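Local structure of computationally designed four-helix bundle protein (Synthetic construct, 3U3B) at residues A[33-39]-A[81-87]. The protein is a computationally designed, hyperthermostable four-helix bundle with a fully redesigned hydrophobic core and has no known biological function. Coordinates in Å, arbitrary orientation, origin at the centre of the assembly. Where two conformers were deposited one is given. Residues are numbered along the deposited sequence.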
loop_
_atom_site.group_PDB
_atom_site.type_symbol
_atom_site.label_atom_id
_atom_site.label_comp_id
_atom_site.label_asym_id
_atom_site.label_seq_id
_atom_site.Cartn_x
_atom_site.Cartn_y
_atom_site.Cartn_z
ATOM N N PRO A 33 -6.765 16.558 1.976
ATOM C CA PRO A 33 -5.732 15.756 2.642
ATOM C C PRO A 33 -6.022 15.399 4.091
ATOM O O PRO A 33 -5.454 14.437 4.624
ATOM C CB PRO A 33 -4.498 16.657 2.574
ATOM C CG PRO A 33 -4.701 17.447 1.331
ATOM C CD PRO A 33 -6.186 17.695 1.236
ATOM N N GLU A 34 -6.879 16.185 4.727
ATOM C CA GLU A 34 -7.189 15.996 6.126
ATOM C C GLU A 34 -8.342 15.010 6.315
ATOM O O GLU A 34 -8.822 14.828 7.423
ATOM C CB GLU A 34 -7.556 17.349 6.747
ATOM C CG GLU A 34 -6.520 18.447 6.523
ATOM C CD GLU A 34 -5.419 18.461 7.575
ATOM O OE1 GLU A 34 -5.454 19.344 8.464
ATOM O OE2 GLU A 34 -4.515 17.603 7.514
ATOM N N ASP A 35 -8.805 14.395 5.235
ATOM C CA ASP A 35 -9.940 13.496 5.335
ATOM C C ASP A 35 -9.472 12.162 5.910
ATOM O O ASP A 35 -9.035 11.269 5.169
ATOM C CB ASP A 35 -10.624 13.277 3.982
ATOM C CG ASP A 35 -11.916 12.485 4.110
ATOM O OD1 ASP A 35 -12.174 11.945 5.213
ATOM O OD2 ASP A 35 -12.674 12.399 3.117
ATOM N N MET A 36 -9.569 12.030 7.227
ATOM C CA MET A 36 -9.084 10.813 7.911
ATOM C C MET A 36 -9.803 9.538 7.506
ATOM O O MET A 36 -9.288 8.428 7.724
ATOM C CB MET A 36 -9.183 10.992 9.439
ATOM C CG MET A 36 -8.271 12.062 9.979
ATOM S SD MET A 36 -6.583 11.886 9.364
ATOM C CE MET A 36 -5.766 13.229 10.235
ATOM N N GLU A 37 -10.979 9.659 6.900
ATOM C CA GLU A 37 -11.698 8.469 6.450
ATOM C C GLU A 37 -10.883 7.712 5.372
ATOM O O GLU A 37 -10.756 6.467 5.398
ATOM C CB GLU A 37 -13.074 8.880 5.939
ATOM C CG GLU A 37 -14.005 7.745 5.639
ATOM C CD GLU A 37 -15.409 8.221 5.303
ATOM O OE1 GLU A 37 -15.738 9.392 5.611
ATOM O OE2 GLU A 37 -16.183 7.427 4.726
ATOM N N TYR A 38 -10.287 8.459 4.450
ATOM C CA TYR A 38 -9.488 7.823 3.402
ATOM C C TYR A 38 -8.179 7.312 3.942
ATOM O O TYR A 38 -7.754 6.228 3.590
ATOM C CB TYR A 38 -9.262 8.792 2.239
ATOM C CG TYR A 38 -10.458 8.890 1.326
ATOM C CD1 TYR A 38 -10.850 7.813 0.559
ATOM C CD2 TYR A 38 -11.189 10.070 1.227
ATOM C CE1 TYR A 38 -11.943 7.893 -0.293
ATOM C CE2 TYR A 38 -12.285 10.165 0.371
ATOM C CZ TYR A 38 -12.654 9.068 -0.379
ATOM O OH TYR A 38 -13.741 9.135 -1.223
ATOM N N TRP A 39 -7.561 8.052 4.850
ATOM C CA TRP A 39 -6.325 7.575 5.446
ATOM C C TRP A 39 -6.527 6.285 6.234
ATOM O O TRP A 39 -5.702 5.361 6.163
ATOM C CB TRP A 39 -5.696 8.629 6.301
ATOM C CG TRP A 39 -5.100 9.751 5.504
ATOM C CD1 TRP A 39 -5.434 11.075 5.584
ATOM C CD2 TRP A 39 -4.081 9.651 4.499
ATOM N NE1 TRP A 39 -4.678 11.809 4.692
ATOM C CE2 TRP A 39 -3.843 10.960 4.015
ATOM C CE3 TRP A 39 -3.341 8.590 3.964
ATOM C CZ2 TRP A 39 -2.902 11.234 3.028
ATOM C CZ3 TRP A 39 -2.399 8.871 2.970
ATOM C CH2 TRP A 39 -2.195 10.182 2.516
ATOM N N LYS A 81 1.763 16.883 10.433
ATOM C CA LYS A 81 0.788 17.571 9.590
ATOM C C LYS A 81 0.800 17.080 8.128
ATOM O O LYS A 81 1.865 16.904 7.537
ATOM C CB LYS A 81 1.076 19.074 9.640
ATOM C CG LYS A 81 0.111 19.923 8.852
ATOM C CD LYS A 81 -1.324 19.564 9.177
ATOM C CE LYS A 81 -2.289 20.153 8.161
ATOM N NZ LYS A 81 -1.991 19.730 6.756
ATOM N N ILE A 82 -0.387 16.882 7.551
ATOM C CA ILE A 82 -0.520 16.228 6.241
ATOM C C ILE A 82 -0.342 17.172 5.046
ATOM O O ILE A 82 -1.241 17.948 4.713
ATOM C CB ILE A 82 -1.886 15.506 6.094
ATOM C CG1 ILE A 82 -2.066 14.431 7.179
ATOM C CG2 ILE A 82 -1.994 14.896 4.724
ATOM C CD1 ILE A 82 -3.042 14.812 8.252
ATOM N N THR A 83 0.799 17.055 4.371
ATOM C CA THR A 83 1.132 17.940 3.267
ATOM C C THR A 83 1.073 17.212 1.920
ATOM O O THR A 83 0.995 15.979 1.860
ATOM C CB THR A 83 2.576 18.470 3.396
ATOM O OG1 THR A 83 3.482 17.358 3.415
ATOM C CG2 THR A 83 2.789 19.291 4.673
ATOM N N SER A 84 1.140 17.998 0.851
ATOM C CA SER A 84 1.300 17.469 -0.489
ATOM C C SER A 84 2.538 16.565 -0.552
ATOM O O SER A 84 2.488 15.473 -1.124
ATOM C CB SER A 84 1.426 18.631 -1.480
ATOM O OG SER A 84 2.542 19.447 -1.144
ATOM N N ASP A 85 3.638 17.017 0.049
ATOM C CA ASP A 85 4.912 16.301 -0.028
ATOM C C ASP A 85 4.871 14.964 0.708
ATOM O O ASP A 85 5.501 13.993 0.294
ATOM C CB ASP A 85 6.061 17.161 0.508
ATOM C CG ASP A 85 6.452 18.269 -0.450
ATOM O OD1 ASP A 85 6.125 18.141 -1.652
ATOM O OD2 ASP A 85 7.083 19.259 -0.008
ATOM N N LEU A 86 4.137 14.914 1.806
ATOM C CA LEU A 86 3.971 13.676 2.539
ATOM C C LEU A 86 3.178 12.684 1.695
ATOM O O LEU A 86 3.465 11.477 1.677
ATOM C CB LEU A 86 3.257 13.956 3.858
ATOM C CG LEU A 86 2.964 12.737 4.718
ATOM C CD1 LEU A 86 4.248 11.963 4.997
ATOM C CD2 LEU A 86 2.294 13.173 6.014
ATOM N N ILE A 87 2.175 13.199 0.988
ATOM C CA ILE A 87 1.375 12.351 0.106
ATOM C C ILE A 87 2.254 11.853 -1.042
ATOM O O ILE A 87 2.166 10.688 -1.449
ATOM C CB ILE A 87 0.131 13.070 -0.439
ATOM C CG1 ILE A 87 -0.774 13.462 0.727
ATOM C CG2 ILE A 87 -0.614 12.160 -1.399
ATOM C CD1 ILE A 87 -1.940 14.293 0.332
#
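Ile-82 is the main bump of segment 81-87, pushed into a hollow walled by Pro-33, Glu-34, Met-36 and Trp-39. Its CG2 lies 3.7 Å from Pro-33 CB and 4.1 Å from Trp-39 CZ2; its CD1 reaches 3.7 Å from Met-36 CE and 3.2 Å from Glu-34 OE2. One helical turn on from Thr-83, Ile-87 meets the edge of the indole, CG1 3.8 Å from Trp-39 CZ2, while Ile-87 CD1 approaches Pro-33 CB at 4.1 Å. Trp-39 NE1 donates to Pro-33 O (2.7 Å), tying the loop to the first helical turn. Toward solvent, Lys-81 NZ and Glu-34 OE2 form a salt bridge (3.4 Å), its hydrogen bond weak. Both helix starts are N-capped: Asp-35 OD1 accepts from Glu-37 N (3.1 Å), Thr-83 OG1 from Leu-86 N (3.0 Å). Deeper in, Trp-39 also touches Val-29, Met-75 and Leu-76, linking this patch to helices 3-30 and 59-76. Helices 36-56 and 84-102, packed together through their preceding loops and first turns, thus close one end of an Hpt-like four-helix bundle.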